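Local coordinates for putative YfrE protein (Vibrio parahaemolyticus RIMD 2210633, PDB 3BEE) that is of unknown function but, as the C-terminal TPR-repeat part of a putative cytochrome c-type biogenesis protein, probably serves in protein-protein contacts, at residues Leu9-Ala13 against Leu31-Ala35; Tyr41-Ser47 against Leu68-Ser72; Ile49-Phe54 against Asp64-Leu68. All coordinates share one frame; numbering follows the deposited sequence.

Contact 1. Residues Leu9-Ala13 against Leu31-Ala35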
# COMPACT_ATOMS: atom_id res chain seq x y z
N LEU A 9 5.39 9.72 -5.85
CA LEU A 9 4.39 10.23 -4.92
C LEU A 9 4.20 9.28 -3.72
O LEU A 9 4.16 9.72 -2.57
CB LEU A 9 3.06 10.47 -5.67
CG LEU A 9 3.06 11.61 -6.74
CD1 LEU A 9 1.73 11.65 -7.47
CD2 LEU A 9 3.35 12.95 -6.14
N ALA A 10 4.14 7.98 -3.99
CA ALA A 10 3.96 6.97 -2.95
C ALA A 10 5.20 6.87 -2.09
O ALA A 10 5.09 6.61 -0.90
CB ALA A 10 3.67 5.64 -3.55
N ALA A 11 6.37 7.09 -2.68
CA ALA A 11 7.61 7.09 -1.91
C ALA A 11 7.65 8.27 -0.92
O ALA A 11 8.09 8.12 0.22
CB ALA A 11 8.85 7.11 -2.84
N LYS A 12 7.20 9.46 -1.33
CA LYS A 12 7.16 10.54 -0.35
C LYS A 12 6.16 10.19 0.73
O LYS A 12 6.44 10.37 1.92
CB LYS A 12 6.84 11.91 -0.96
CG LYS A 12 7.08 13.04 0.07
CD LYS A 12 6.91 14.44 -0.50
CE LYS A 12 7.06 15.46 0.61
NZ LYS A 12 7.15 16.84 0.11
N ALA A 13 5.00 9.67 0.32
CA ALA A 13 4.01 9.28 1.34
C ALA A 13 4.62 8.32 2.35
O ALA A 13 4.37 8.44 3.55
CB ALA A 13 2.79 8.65 0.70
N LEU A 31 -1.12 12.23 -0.93
CA LEU A 31 -0.02 11.72 -1.78
C LEU A 31 -0.32 10.33 -2.32
O LEU A 31 -0.12 10.07 -3.51
CB LEU A 31 1.34 11.72 -1.05
CG LEU A 31 2.01 13.09 -0.91
CD1 LEU A 31 3.03 13.06 0.22
CD2 LEU A 31 2.67 13.56 -2.20
N LEU A 32 -0.85 9.45 -1.46
CA LEU A 32 -1.31 8.12 -1.87
C LEU A 32 -2.47 8.19 -2.86
O LEU A 32 -2.45 7.49 -3.87
CB LEU A 32 -1.72 7.29 -0.66
CG LEU A 32 -0.58 6.89 0.27
CD1 LEU A 32 -1.18 6.22 1.50
CD2 LEU A 32 0.41 5.94 -0.41
N GLU A 33 -3.47 9.03 -2.57
CA GLU A 33 -4.60 9.19 -3.49
C GLU A 33 -4.12 9.57 -4.87
O GLU A 33 -4.68 9.12 -5.88
CB GLU A 33 -5.57 10.27 -3.00
CG GLU A 33 -6.52 9.77 -1.93
CD GLU A 33 -7.42 10.87 -1.39
OE1 GLU A 33 -7.58 11.96 -2.03
OE2 GLU A 33 -7.99 10.63 -0.29
N GLN A 34 -3.11 10.44 -4.92
CA GLN A 34 -2.58 10.93 -6.18
C GLN A 34 -1.77 9.90 -6.92
O GLN A 34 -1.87 9.82 -8.14
CB GLN A 34 -1.78 12.21 -5.97
CG GLN A 34 -2.71 13.34 -5.56
CD GLN A 34 -3.68 13.64 -6.66
OE1 GLN A 34 -4.90 13.39 -6.55
NE2 GLN A 34 -3.15 14.14 -7.77
N ALA A 35 -0.97 9.12 -6.20
CA ALA A 35 -0.32 7.95 -6.78
C ALA A 35 -1.34 7.02 -7.43
O ALA A 35 -1.13 6.57 -8.55
CB ALA A 35 0.48 7.19 -5.70

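Contact 2. Residues Tyr41-Ser47 against Leu68-Ser72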
# COMPACT_ATOMS: atom_id res chain seq x y z
N TYR A 41 -3.20 0.63 -9.59
CA TYR A 41 -2.63 -0.58 -8.98
C TYR A 41 -1.17 -0.37 -8.56
O TYR A 41 -0.39 -1.31 -8.46
CB TYR A 41 -2.83 -1.82 -9.89
CG TYR A 41 -4.29 -2.20 -10.00
CD1 TYR A 41 -4.88 -3.04 -9.04
CD2 TYR A 41 -5.10 -1.68 -11.01
CE1 TYR A 41 -6.24 -3.36 -9.10
CE2 TYR A 41 -6.46 -2.00 -11.09
CZ TYR A 41 -7.02 -2.84 -10.13
OH TYR A 41 -8.36 -3.17 -10.19
N ASN A 42 -0.81 0.88 -8.29
CA ASN A 42 0.55 1.19 -7.88
C ASN A 42 0.95 0.37 -6.65
O ASN A 42 0.26 0.39 -5.63
CB ASN A 42 0.72 2.67 -7.60
CG ASN A 42 2.15 3.02 -7.36
OD1 ASN A 42 2.62 3.01 -6.22
ND2 ASN A 42 2.88 3.31 -8.44
N GLU A 43 2.07 -0.35 -6.78
CA GLU A 43 2.52 -1.28 -5.77
C GLU A 43 2.95 -0.56 -4.52
O GLU A 43 2.54 -0.93 -3.45
CB GLU A 43 3.68 -2.12 -6.31
CG GLU A 43 4.05 -3.31 -5.35
CD GLU A 43 4.90 -4.40 -6.06
OE1 GLU A 43 5.28 -4.20 -7.26
OE2 GLU A 43 5.17 -5.45 -5.42
N ALA A 44 3.80 0.46 -4.65
CA ALA A 44 4.25 1.23 -3.50
C ALA A 44 3.07 1.81 -2.67
O ALA A 44 3.10 1.75 -1.44
CB ALA A 44 5.20 2.32 -3.92
N ALA A 45 2.06 2.34 -3.35
CA ALA A 45 0.93 3.00 -2.71
C ALA A 45 -0.00 2.01 -2.00
O ALA A 45 -0.31 2.17 -0.83
CB ALA A 45 0.16 3.83 -3.73
N LEU A 46 -0.44 0.97 -2.72
CA LEU A 46 -1.34 -0.02 -2.16
C LEU A 46 -0.64 -0.79 -1.05
O LEU A 46 -1.27 -1.19 -0.06
CB LEU A 46 -1.83 -0.98 -3.24
CG LEU A 46 -2.83 -0.40 -4.24
CD1 LEU A 46 -3.27 -1.47 -5.26
CD2 LEU A 46 -4.04 0.17 -3.52
N SER A 47 0.65 -0.97 -1.21
CA SER A 47 1.42 -1.65 -0.22
C SER A 47 1.51 -0.85 1.10
O SER A 47 1.34 -1.42 2.18
CB SER A 47 2.80 -2.03 -0.79
OG SER A 47 3.66 -2.32 0.25
N LEU A 68 -6.67 -6.76 -3.88
CA LEU A 68 -6.83 -5.74 -4.91
C LEU A 68 -5.51 -5.52 -5.67
O LEU A 68 -5.48 -5.50 -6.89
CB LEU A 68 -7.37 -4.43 -4.30
CG LEU A 68 -7.65 -3.28 -5.28
CD1 LEU A 68 -8.84 -3.57 -6.22
CD2 LEU A 68 -7.91 -1.97 -4.54
N LEU A 69 -4.41 -5.40 -4.94
CA LEU A 69 -3.09 -5.28 -5.56
C LEU A 69 -2.77 -6.47 -6.48
O LEU A 69 -2.19 -6.28 -7.55
CB LEU A 69 -2.00 -5.12 -4.48
CG LEU A 69 -0.52 -5.01 -4.91
CD1 LEU A 69 -0.32 -3.97 -6.04
CD2 LEU A 69 0.34 -4.69 -3.71
N LEU A 70 -3.16 -7.68 -6.07
CA LEU A 70 -2.91 -8.89 -6.85
C LEU A 70 -3.56 -8.85 -8.23
O LEU A 70 -3.14 -9.58 -9.13
CB LEU A 70 -3.36 -10.15 -6.09
CG LEU A 70 -2.53 -10.52 -4.84
CD1 LEU A 70 -3.17 -11.72 -4.06
CD2 LEU A 70 -1.10 -10.87 -5.29
N ASP A 71 -4.59 -8.02 -8.40
CA ASP A 71 -5.26 -7.90 -9.71
C ASP A 71 -4.45 -7.06 -10.70
O ASP A 71 -4.81 -6.97 -11.88
CB ASP A 71 -6.70 -7.38 -9.60
CG ASP A 71 -7.60 -8.02 -10.62
OD1 ASP A 71 -7.33 -9.19 -10.98
OD2 ASP A 71 -8.55 -7.37 -11.11
N SER A 72 -3.35 -6.47 -10.22
CA SER A 72 -2.35 -5.81 -11.07
C SER A 72 -1.91 -6.71 -12.23
O SER A 72 -1.72 -7.91 -12.06
CB SER A 72 -1.11 -5.45 -10.28
OG SER A 72 -0.20 -4.71 -11.08
O HOH W 1 -9.62 -5.13 -9.33

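Contact 3. Residues Ile49-Phe54 against Asp64-Leu68. With EDO (1,2-ethanediol), chain D.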
# COMPACT_ATOMS: atom_id res chain seq x y z
N ILE A 49 -0.76 1.32 2.14
CA ILE A 49 -2.12 1.28 2.66
C ILE A 49 -2.40 -0.05 3.39
O ILE A 49 -2.93 -0.05 4.53
CB ILE A 49 -3.15 1.54 1.52
CG1 ILE A 49 -3.08 3.01 1.04
CG2 ILE A 49 -4.60 1.14 1.95
CD1 ILE A 49 -3.71 3.27 -0.36
N ALA A 50 -2.05 -1.17 2.74
CA ALA A 50 -2.19 -2.52 3.35
C ALA A 50 -1.37 -2.65 4.62
O ALA A 50 -1.85 -3.21 5.59
CB ALA A 50 -1.75 -3.62 2.36
N ASN A 51 -0.12 -2.18 4.58
CA ASN A 51 0.77 -2.29 5.72
C ASN A 51 0.21 -1.47 6.85
O ASN A 51 0.24 -1.92 7.98
CB ASN A 51 2.19 -1.77 5.37
CG ASN A 51 2.96 -2.75 4.50
OD1 ASN A 51 2.53 -3.88 4.32
ND2 ASN A 51 4.12 -2.32 3.98
N ASP A 52 -0.29 -0.27 6.56
CA ASP A 52 -0.90 0.55 7.59
C ASP A 52 -2.11 -0.13 8.27
O ASP A 52 -2.25 -0.09 9.50
CB ASP A 52 -1.33 1.92 7.03
CG ASP A 52 -2.07 2.76 8.06
OD1 ASP A 52 -1.45 3.10 9.09
OD2 ASP A 52 -3.27 3.09 7.86
N HIS A 53 -3.01 -0.72 7.47
CA HIS A 53 -4.07 -1.57 8.01
C HIS A 53 -3.48 -2.66 8.93
O HIS A 53 -3.91 -2.83 10.07
CB HIS A 53 -4.86 -2.20 6.86
CG HIS A 53 -5.79 -1.26 6.16
ND1 HIS A 53 -6.64 -0.41 6.84
CD2 HIS A 53 -6.02 -1.05 4.84
CE1 HIS A 53 -7.37 0.28 5.97
NE2 HIS A 53 -7.00 -0.08 4.75
N PHE A 54 -2.47 -3.38 8.44
CA PHE A 54 -1.93 -4.51 9.18
C PHE A 54 -1.39 -4.07 10.57
O PHE A 54 -1.72 -4.68 11.59
CB PHE A 54 -0.82 -5.18 8.36
CG PHE A 54 -0.26 -6.43 8.99
CD1 PHE A 54 -0.78 -7.68 8.66
CD2 PHE A 54 0.80 -6.35 9.90
CE1 PHE A 54 -0.27 -8.87 9.25
CE2 PHE A 54 1.34 -7.55 10.49
CZ PHE A 54 0.79 -8.79 10.14
N ASP A 64 -7.89 -7.21 1.99
CA ASP A 64 -8.67 -6.64 0.89
C ASP A 64 -7.79 -5.79 -0.02
O ASP A 64 -7.97 -5.79 -1.23
CB ASP A 64 -9.80 -5.76 1.44
CG ASP A 64 -10.88 -6.56 2.14
OD1 ASP A 64 -10.92 -7.79 1.98
OD2 ASP A 64 -11.69 -5.96 2.88
N THR A 65 -6.86 -5.05 0.58
CA THR A 65 -5.95 -4.16 -0.18
C THR A 65 -4.94 -5.00 -0.96
O THR A 65 -4.64 -4.71 -2.11
CB THR A 65 -5.23 -3.16 0.76
OG1 THR A 65 -6.18 -2.55 1.64
CG2 THR A 65 -4.52 -2.08 -0.05
N TRP A 66 -4.41 -6.04 -0.32
CA TRP A 66 -3.46 -6.94 -0.98
C TRP A 66 -4.12 -7.73 -2.11
O TRP A 66 -3.51 -7.94 -3.15
CB TRP A 66 -2.79 -7.89 0.03
CG TRP A 66 -1.70 -7.25 0.84
CD1 TRP A 66 -0.69 -6.40 0.38
CD2 TRP A 66 -1.47 -7.40 2.26
NE1 TRP A 66 0.13 -6.03 1.44
CE2 TRP A 66 -0.32 -6.63 2.59
CE3 TRP A 66 -2.12 -8.13 3.27
CZ2 TRP A 66 0.19 -6.54 3.92
CZ3 TRP A 66 -1.63 -8.06 4.58
CH2 TRP A 66 -0.49 -7.25 4.90
N VAL A 67 -5.37 -8.15 -1.90
CA VAL A 67 -6.08 -8.93 -2.91
C VAL A 67 -6.35 -8.03 -4.14
O VAL A 67 -6.25 -8.48 -5.28
CB VAL A 67 -7.37 -9.57 -2.35
CG1 VAL A 67 -8.21 -10.23 -3.48
CG2 VAL A 67 -7.04 -10.61 -1.28
N LEU A 68 -6.67 -6.76 -3.88
CA LEU A 68 -6.83 -5.74 -4.91
C LEU A 68 -5.51 -5.52 -5.67
O LEU A 68 -5.48 -5.50 -6.89
CB LEU A 68 -7.37 -4.43 -4.30
CG LEU A 68 -7.65 -3.28 -5.28
CD1 LEU A 68 -8.84 -3.57 -6.22
CD2 LEU A 68 -7.91 -1.97 -4.54
C1 EDO D . 3.56 -6.63 6.86
O1 EDO D . 2.95 -5.37 6.47
C2 EDO D . 2.93 -7.80 6.10
O2 EDO D . 3.04 -8.97 6.91
O HOH W 2 2.82 -4.93 1.46

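Contact 1. Residues Leu9-Ala13 against Leu31-Ala35
Ala13 and Leu31 meet through their CB atoms, 3.8 Å apart, at the tight end of a largely apolar contact between two nearly antiparallel helices. The segment axes approach to 8.2 Å with 159° between their directions, a closeness permitted by three alanines in the interface. The methyl of Ala13 also rests on the branch of Leu32, its CB 3.8 Å from Leu32 CD2. Further along, Ala10 CB touches Ala35 CB at 4.1 Å; side chains this small allow the close backbone approach. This buried side is closed by helix 43-55: Ala44 lies against Ala10, while Ala45, Leu48 and Ile49 lie against Leu32.

Leu9 and Leu31 carry most of the remaining surface, their side chains crossing at about a right angle. Leu31 CB lies 3.8 Å from Leu9 O, a carbonyl already used within its helix by Ala13 N, and the two CD2 methyls touch at 4.0 Å. In Leu9, CG stands beside the backbone N and opposite the carbonyl carbon (chi1 -67°). With chi2 extended (175°), CD1 reaches Gln34 CB at 3.9 Å and also meets the backbone at Ala35 N.

Toward solvent the packing thins out. Lys12 lends only the aliphatic part of its extended chain, with CG 4.1 Å from Leu31 CD1; in this conformer, one of two, its ammonium end leads away from the partner helix. Gln34 likewise offers its CB to Leu9, bends at chi2 and carries its amide outward. No hydrogen bond joins the segments. Small residues inside, leucines across the seam and a polar rim make up the close antiparallel helix pairing characteristic of TPR folds, here between helix 6-18 and helix 26-38.

Contact 2. Residues Tyr41-Ser47 against Leu68-Ser72
Leu68 O is approached by two groups: Asp71 N donates a backbone hydrogen bond to it at 3.1 Å, and the Tyr41 ring presents its edge, the oxygen lying near the ring plane, 3.2 Å from Tyr41 CE1. The carbonyl thus meets the positive rim of the ring, a weakly polar contact consistent with a favourable edge approach. Beside it Leu68 CD1 packs on the same ring carbon, Tyr41 CE1, at 3.9 Å, the two side chains crossing at about a right angle. The phenol reaches further: a water next to Tyr41 OH, modelled so close that the exact distance is doubtful, donates to Asp71 OD2 at 3.1 Å, bridging the segments at their polar rim. Nearer the backbone, the CB atoms of Tyr41 and Ser72 touch.

Leu69, buried, is the main apolar residue of the contact. With CG opposite its backbone N (chi1 178°), the side chain heads across the gap, and chi2 (49°) turns CD1 to 3.6 Å from Tyr41 O, against the start of helix 43-55 at Glu43. Leu46 comes the other way and slides past it, its CD1 3.8 Å from Leu69 CA.

Asn42, next to Tyr41, is the N-cap of helix 43-55: its OD1 accepts from Ala45 N at 3.0 Å, in the carbonyl plane and on a lone pair. Its amide nitrogen is held by Glu39, just past helix 26-38, and by Thr7 of helix 6-18. Leu77 covers Glu43, Leu69 and Ser72. Leu69 also touches Ile82, while Leu46 packs on Leu36, so the contact lies between helix 43-55 and helix 59-70, with helix 26-38 beside the first and helix 79-92 beside the second.

Contact 3. Residues Ile49-Phe54 against Asp64-Leu68
Ala50 and Thr65, with CA atoms 5.4 Å apart, mark the closest backbone approach of two helices that run nearly antiparallel (159° between segment directions), as in the helical hairpins of TPR folds. Thr65 faces the partner with CB and CG2. Its CG2 lies 3.8 Å from Ile49 CG2 and also touches Ala50 N, while OG1, beside its own backbone N (chi1 -48°), is bonded back to Glu61 O of the same helix. The His53 ring brings an edge, CD2, near that hydroxyl, but its ND1 is occupied by Arg58.

Trp66 lays its indole across the methyl of Ala50. Ala50 CB stands 3.4 Å from the centroid of the five-membered ring and 20° off its normal, a close CH-pi contact over the face. Phe54 CD1 meets the far edge of the indole, 3.8 Å from Trp66 CH2, and Phe54 in turn packs edge-to-face with Phe59. Ile82, Ser85 and Ile86 of helix 79-92 also touch Trp66.

The polar rim gathers at Asn51 OD1. A water donates to it at 3.1 Å and accepts from Trp66 NE1 at 2.9 Å, satisfying the indole N-H. A 1,2-ethanediol, probably from the crystallisation liquor, donates its O1 to the same Asn51 OD1 at 2.6 Å.

All three contacts belong to the TPR region of the protein. Contact 1 comes first and joins helices 6-18 and 26-38; the segments of contact 3 fall between those of contact 2, with Leu68 in common. Contacts 2 and 3 both join helices 43-55 and 59-70, at two levels of one antiparallel pair, with centres about 9 Å apart. The centre of contact 1 lies about 13 Å from that of contact 2 and 15 Å from that of contact 3. Helix 43-55 bridges them: Ala10 CB meets Ala45 N at 3.7 Å, and Leu46 O meets Thr65 CG2 at 3.4 Å. Consecutive hairpins are thereby stacked side by side, the layered arrangement of a TPR array.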